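Local coordinates for protein AbyA5 (PDB 4YWF) that catalyses acetate elimination as an esterase-like lyase in spirotetronate biosynthesis, at residues T61-A66 against T80-M85; G149-I154 against D262-L267. The protein carries 4 engineered substitutions. One frame throughout, in Å; residues are numbered along the deposited sequence.

Contact 1 joins the two helices of a hairpin near the surface, about 20 Å between its centre and that of the chain. Contact 2 is buried, about 9 Å from the chain centre, where the loop after strand 143-148 meets helix 258-268. The two centres lie about 18 Å apart, yet the contacts touch: N84 OD1 packs 3.4 Å from I154 CG1. R87 ties them further, since its NH2 hydrogen-bonds both N84 OD1 and V152 O. In alpha/beta hydrolases the loop after this strand commonly borders the active site, so contact 2 probably lies close to catalysis, with contact 1 on a more distant layer.

Contact 1 (T61-A66 against T80-M85); sequences TQWIRA and TTFYNM. Engineered in segment 80-85: M85 (natural residue Leu).
F82 meets W63 and A66 where helices 59-72 and 76-87 run side by side as an antiparallel hairpin, their local axes 7.7 Å apart with 169° between their N-to-C directions. The phenyl ring lies obliquely to the indole: F82 CD1 is 3.6 Å from W63 CZ3, and the ring planes are turned by 51°. With chi1 at -66°, F82 CG lies beside its own backbone N, which carries the ring up to A66. There F82 CD2 is 3.6 Å from A66 CB, and A66 O comes to the ring edge near its plane. The small methyl of A66 suits this place because it leaves width for a phenyl between the helices.

Y83 starts out along the flank of the interface, but the side chain leads its ring back toward helix 59-72. Its edge, at CE1, lies 3.5 Å from I64 O, with I64 CG2 a looser neighbour. Its hydroxyl reaches past them to hydrogen-bond E71, so a tyrosine serves both an apolar edge and a polar end.

M85, an engineered selenomethionine, sets its CB over one face of W63, 4.2 Å from the centroid of the five-membered ring, as a CH-pi contact. The chain then bends, taking its end away from helix 59-72, while M85 O accepts a hydrogen bond from W59 NE1.

No hydrogen bond or salt bridge crosses between the segments. The pairing therefore rests on shape and dispersion, with one broad indole serving two neighbours, while the bonds from Y83 OH to E71 and from W59 NE1 to M85 O add polar ties between the same two helices.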
loop_
_atom_site.group_PDB
_atom_site.type_symbol
_atom_site.label_atom_id
_atom_site.label_comp_id
_atom_site.label_asym_id
_atom_site.label_seq_id
_atom_site.Cartn_x
_atom_site.Cartn_y
_atom_site.Cartn_z
ATOM N N THR A 61 -19.706 12.000 6.512
ATOM C CA THR A 61 -20.906 12.441 5.800
ATOM C C THR A 61 -20.602 13.292 4.602
ATOM O O THR A 61 -21.238 13.131 3.563
ATOM C CB THR A 61 -21.875 13.243 6.689
ATOM O OG1 THR A 61 -22.295 12.430 7.787
ATOM C CG2 THR A 61 -23.083 13.660 5.874
ATOM N N GLN A 62 -19.678 14.244 4.763
ATOM C CA GLN A 62 -19.332 15.181 3.670
ATOM C C GLN A 62 -18.668 14.474 2.464
ATOM O O GLN A 62 -18.983 14.736 1.304
ATOM C CB GLN A 62 -18.410 16.316 4.180
ATOM C CG GLN A 62 -19.092 17.473 4.929
ATOM C CD GLN A 62 -20.283 18.083 4.173
ATOM O OE1 GLN A 62 -21.249 18.533 4.767
ATOM N NE2 GLN A 62 -20.220 18.073 2.867
ATOM N N TRP A 63 -17.715 13.611 2.744
ATOM C CA TRP A 63 -17.066 12.831 1.704
ATOM C C TRP A 63 -18.047 11.876 0.996
ATOM O O TRP A 63 -18.000 11.798 -0.221
ATOM C CB TRP A 63 -15.848 12.107 2.259
ATOM C CG TRP A 63 -14.803 13.076 2.503
ATOM C CD1 TRP A 63 -14.299 13.509 3.714
ATOM C CD2 TRP A 63 -14.161 13.844 1.500
ATOM N NE1 TRP A 63 -13.362 14.495 3.496
ATOM C CE2 TRP A 63 -13.264 14.702 2.139
ATOM C CE3 TRP A 63 -14.278 13.897 0.110
ATOM C CZ2 TRP A 63 -12.480 15.571 1.433
ATOM C CZ3 TRP A 63 -13.508 14.731 -0.575
ATOM C CH2 TRP A 63 -12.629 15.584 0.068
ATOM N N ILE A 64 -18.937 11.237 1.738
ATOM C CA ILE A 64 -20.036 10.454 1.134
ATOM C C ILE A 64 -20.917 11.301 0.149
ATOM O O ILE A 64 -21.230 10.832 -0.965
ATOM C CB ILE A 64 -20.863 9.668 2.173
ATOM C CG1 ILE A 64 -20.045 8.508 2.846
ATOM C CG2 ILE A 64 -22.120 9.099 1.539
ATOM C CD1 ILE A 64 -20.785 7.809 3.999
ATOM N N ARG A 65 -21.325 12.493 0.567
ATOM C CA ARG A 65 -22.167 13.350 -0.258
ATOM C C ARG A 65 -21.434 13.760 -1.513
ATOM O O ARG A 65 -22.021 13.756 -2.560
ATOM C CB ARG A 65 -22.579 14.614 0.509
ATOM N N ALA A 66 -20.145 14.053 -1.397
ATOM C CA ALA A 66 -19.292 14.367 -2.542
ATOM C C ALA A 66 -19.176 13.184 -3.463
ATOM O O ALA A 66 -19.297 13.315 -4.676
ATOM C CB ALA A 66 -17.896 14.775 -2.072
ATOM N N THR A 80 -15.311 6.749 -6.425
ATOM C CA THR A 80 -14.340 5.846 -5.801
ATOM C C THR A 80 -13.367 6.584 -4.851
ATOM O O THR A 80 -13.225 6.264 -3.667
ATOM C CB THR A 80 -13.524 5.129 -6.898
ATOM O OG1 THR A 80 -14.384 4.250 -7.680
ATOM C CG2 THR A 80 -12.336 4.294 -6.273
ATOM N N THR A 81 -12.713 7.626 -5.367
ATOM C CA THR A 81 -11.820 8.407 -4.520
ATOM C C THR A 81 -12.564 9.012 -3.335
ATOM O O THR A 81 -12.065 8.985 -2.209
ATOM C CB THR A 81 -11.186 9.565 -5.343
ATOM O OG1 THR A 81 -10.555 9.016 -6.505
ATOM C CG2 THR A 81 -10.176 10.336 -4.502
ATOM N N PHE A 82 -13.730 9.619 -3.581
ATOM C CA PHE A 82 -14.430 10.297 -2.522
ATOM C C PHE A 82 -14.994 9.362 -1.467
ATOM O O PHE A 82 -14.825 9.682 -0.340
ATOM C CB PHE A 82 -15.497 11.288 -2.983
ATOM C CG PHE A 82 -14.964 12.475 -3.706
ATOM C CD1 PHE A 82 -13.624 12.864 -3.602
ATOM C CD2 PHE A 82 -15.795 13.205 -4.529
ATOM C CE1 PHE A 82 -13.149 13.962 -4.308
ATOM C CE2 PHE A 82 -15.330 14.317 -5.182
ATOM C CZ PHE A 82 -14.003 14.672 -5.124
ATOM N N TYR A 83 -15.577 8.213 -1.830
ATOM C CA TYR A 83 -15.958 7.206 -0.850
ATOM C C TYR A 83 -14.727 6.696 -0.108
ATOM O O TYR A 83 -14.784 6.450 1.079
ATOM C CB TYR A 83 -16.740 6.062 -1.506
ATOM C CG TYR A 83 -18.072 6.419 -2.117
ATOM C CD1 TYR A 83 -18.940 7.338 -1.505
ATOM C CD2 TYR A 83 -18.514 5.796 -3.287
ATOM C CE1 TYR A 83 -20.198 7.649 -2.055
ATOM C CE2 TYR A 83 -19.764 6.109 -3.850
ATOM C CZ TYR A 83 -20.579 7.060 -3.216
ATOM O OH TYR A 83 -21.781 7.347 -3.737
ATOM N N ASN A 84 -13.612 6.533 -0.810
ATOM C CA ASN A 84 -12.340 6.132 -0.174
ATOM C C ASN A 84 -11.978 7.098 0.961
ATOM O O ASN A 84 -11.796 6.688 2.113
ATOM C CB ASN A 84 -11.230 6.044 -1.253
ATOM C CG ASN A 84 -9.877 5.655 -0.702
ATOM O OD1 ASN A 84 -9.673 5.293 0.480
ATOM N ND2 ASN A 84 -8.963 5.627 -1.585
HETATM N N MSE A 85 -11.966 8.398 0.649
HETATM C CA MSE A 85 -11.647 9.423 1.649
HETATM C C MSE A 85 -12.591 9.330 2.830
HETATM O O MSE A 85 -12.173 9.458 3.970
HETATM C CB MSE A 85 -11.749 10.811 1.067
HETATM C CG MSE A 85 -10.625 11.060 0.102
HETATM SE SE MSE A 85 -8.990 10.818 1.170
HETATM C CE MSE A 85 -8.303 9.109 0.448
#

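Contact 2 (G149-I154 against D262-L267); sequences GGIVSI and DTLARL
The peptide group joining I151 to V152 is the flat group that touches T263, for no ring of either segment enters the contact. T263 CG2 stands well above the peptide plane, 3.4 Å from I151 O, and helix 262-267 places nothing over the opposite face. This is a van der Waals contact of a methyl with a carbonyl oxygen.

The rest is the forked side chain of I151, set against T263, L264 and L267. The side chains of I151 and T263 cross obliquely, with I151 CD1 at the end of one branch 3.8 Å from T263 CG2. A chi1 of 49° sets CG1 in the crowded position between the backbone N and the carbonyl carbon, aiming this branch at the threonine. The other branch, CG2, presses on L267 CD1 at 3.4 Å, tighter than usual van der Waals contact, and meets L264 CD2 more loosely at 4.1 Å. A beta-branched residue suits the spot because it offers two separate apolar ends. Threonine is equally apt: its methyl faces the loop while OG1 hydrogen-bonds V259 O within its own helix. V152 CG1 adds a light touch 4.1 Å from T263 CG2.

F218, at the start of helix 218-226, packs on both I151 and L264. With an alanine here both branches of I151 are gone, which would probably leave L264 CD2 without its mate and open a gap beside T263, while L267 would still touch CB.

No polar bond spans residues 149-154 and 262-267, so they join by van der Waals fit, mostly apolar. The fit sets the loop after strand 143-148 against helix 258-268, which belongs to the connection between strands 233-239 and 296-301 of this alpha/beta hydrolase fold.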
loop_
_atom_site.group_PDB
_atom_site.type_symbol
_atom_site.label_atom_id
_atom_site.label_comp_id
_atom_site.label_asym_id
_atom_site.label_seq_id
_atom_site.Cartn_x
_atom_site.Cartn_y
_atom_site.Cartn_z
ATOM N N GLY A 149 -0.171 -0.704 -0.766
ATOM C CA GLY A 149 0.106 0.522 -0.069
ATOM C C GLY A 149 0.370 0.271 1.429
ATOM O O GLY A 149 0.604 -0.852 1.863
ATOM N N GLY A 150 0.390 1.374 2.171
ATOM C CA GLY A 150 0.560 1.397 3.587
ATOM C C GLY A 150 -0.735 1.249 4.350
ATOM O O GLY A 150 -1.712 0.666 3.857
ATOM N N ILE A 151 -0.710 1.695 5.591
ATOM C CA ILE A 151 -1.702 1.258 6.571
ATOM C C ILE A 151 -3.051 2.003 6.409
ATOM O O ILE A 151 -4.033 1.641 7.122
ATOM C CB ILE A 151 -1.173 1.386 8.018
ATOM C CG1 ILE A 151 -0.577 2.787 8.219
ATOM C CG2 ILE A 151 -0.151 0.283 8.357
ATOM C CD1 ILE A 151 -0.561 3.304 9.634
ATOM N N VAL A 152 -3.096 3.056 5.588
ATOM C CA VAL A 152 -4.359 3.736 5.306
ATOM C C VAL A 152 -4.822 3.585 3.842
ATOM O O VAL A 152 -5.917 4.011 3.507
ATOM C CB VAL A 152 -4.398 5.234 5.754
ATOM C CG1 VAL A 152 -4.289 5.350 7.280
ATOM C CG2 VAL A 152 -3.346 6.079 5.042
ATOM N N SER A 153 -4.010 2.953 2.998
ATOM C CA SER A 153 -4.237 2.858 1.524
ATOM C C SER A 153 -5.026 1.594 1.147
ATOM O O SER A 153 -4.513 0.493 1.250
ATOM C CB SER A 153 -2.909 2.833 0.763
ATOM O OG SER A 153 -2.170 4.058 0.935
ATOM N N ILE A 154 -6.256 1.766 0.692
ATOM C CA ILE A 154 -7.029 0.666 0.131
ATOM C C ILE A 154 -6.696 0.450 -1.332
ATOM O O ILE A 154 -6.175 1.317 -1.985
ATOM C CB ILE A 154 -8.563 0.846 0.293
ATOM C CG1 ILE A 154 -9.049 2.056 -0.513
ATOM C CG2 ILE A 154 -8.926 0.817 1.760
ATOM C CD1 ILE A 154 -10.557 2.053 -0.737
ATOM N N ASP A 262 -3.177 5.063 16.058
ATOM C CA ASP A 262 -4.530 4.484 16.259
ATOM C C ASP A 262 -4.813 3.488 15.178
ATOM O O ASP A 262 -5.305 2.388 15.442
ATOM C CB ASP A 262 -5.581 5.570 16.182
ATOM C CG ASP A 262 -5.829 6.271 17.516
ATOM O OD1 ASP A 262 -5.614 5.673 18.597
ATOM O OD2 ASP A 262 -6.267 7.435 17.471
ATOM N N THR A 263 -4.490 3.873 13.939
ATOM C CA THR A 263 -4.568 2.891 12.832
ATOM C C THR A 263 -3.747 1.658 13.081
ATOM O O THR A 263 -4.213 0.520 12.909
ATOM C CB THR A 263 -4.118 3.540 11.515
ATOM O OG1 THR A 263 -4.948 4.646 11.289
ATOM C CG2 THR A 263 -4.229 2.606 10.352
ATOM N N LEU A 264 -2.494 1.854 13.487
ATOM C CA LEU A 264 -1.634 0.679 13.729
ATOM C C LEU A 264 -2.212 -0.225 14.785
ATOM O O LEU A 264 -2.167 -1.451 14.678
ATOM C CB LEU A 264 -0.226 1.097 14.193
ATOM C CG LEU A 264 0.953 1.175 13.217
ATOM C CD1 LEU A 264 2.257 1.223 14.030
ATOM C CD2 LEU A 264 1.030 0.007 12.224
ATOM N N ALA A 265 -2.700 0.388 15.856
ATOM C CA ALA A 265 -3.369 -0.351 16.894
ATOM C C ALA A 265 -4.599 -1.088 16.328
ATOM O O ALA A 265 -4.793 -2.252 16.632
ATOM C CB ALA A 265 -3.745 0.572 18.027
ATOM N N ARG A 266 -5.394 -0.452 15.458
ATOM C CA ARG A 266 -6.556 -1.180 14.885
ATOM C C ARG A 266 -6.056 -2.344 14.052
ATOM O O ARG A 266 -6.416 -3.501 14.270
ATOM C CB ARG A 266 -7.444 -0.295 13.994
ATOM C CG ARG A 266 -8.504 -1.120 13.226
ATOM C CD ARG A 266 -9.486 -1.879 14.155
ATOM N NE ARG A 266 -10.213 -0.930 15.039
ATOM C CZ ARG A 266 -11.498 -0.547 14.937
ATOM N NH1 ARG A 266 -12.324 -1.034 13.997
ATOM N NH2 ARG A 266 -11.955 0.351 15.809
ATOM N N LEU A 267 -5.176 -2.067 13.094
ATOM C CA LEU A 267 -4.723 -3.184 12.246
ATOM C C LEU A 267 -4.103 -4.347 12.993
ATOM O O LEU A 267 -4.330 -5.494 12.640
ATOM C CB LEU A 267 -3.771 -2.727 11.117
ATOM C CG LEU A 267 -4.132 -1.511 10.302
ATOM C CD1 LEU A 267 -3.020 -1.272 9.334
ATOM C CD2 LEU A 267 -5.484 -1.589 9.569
#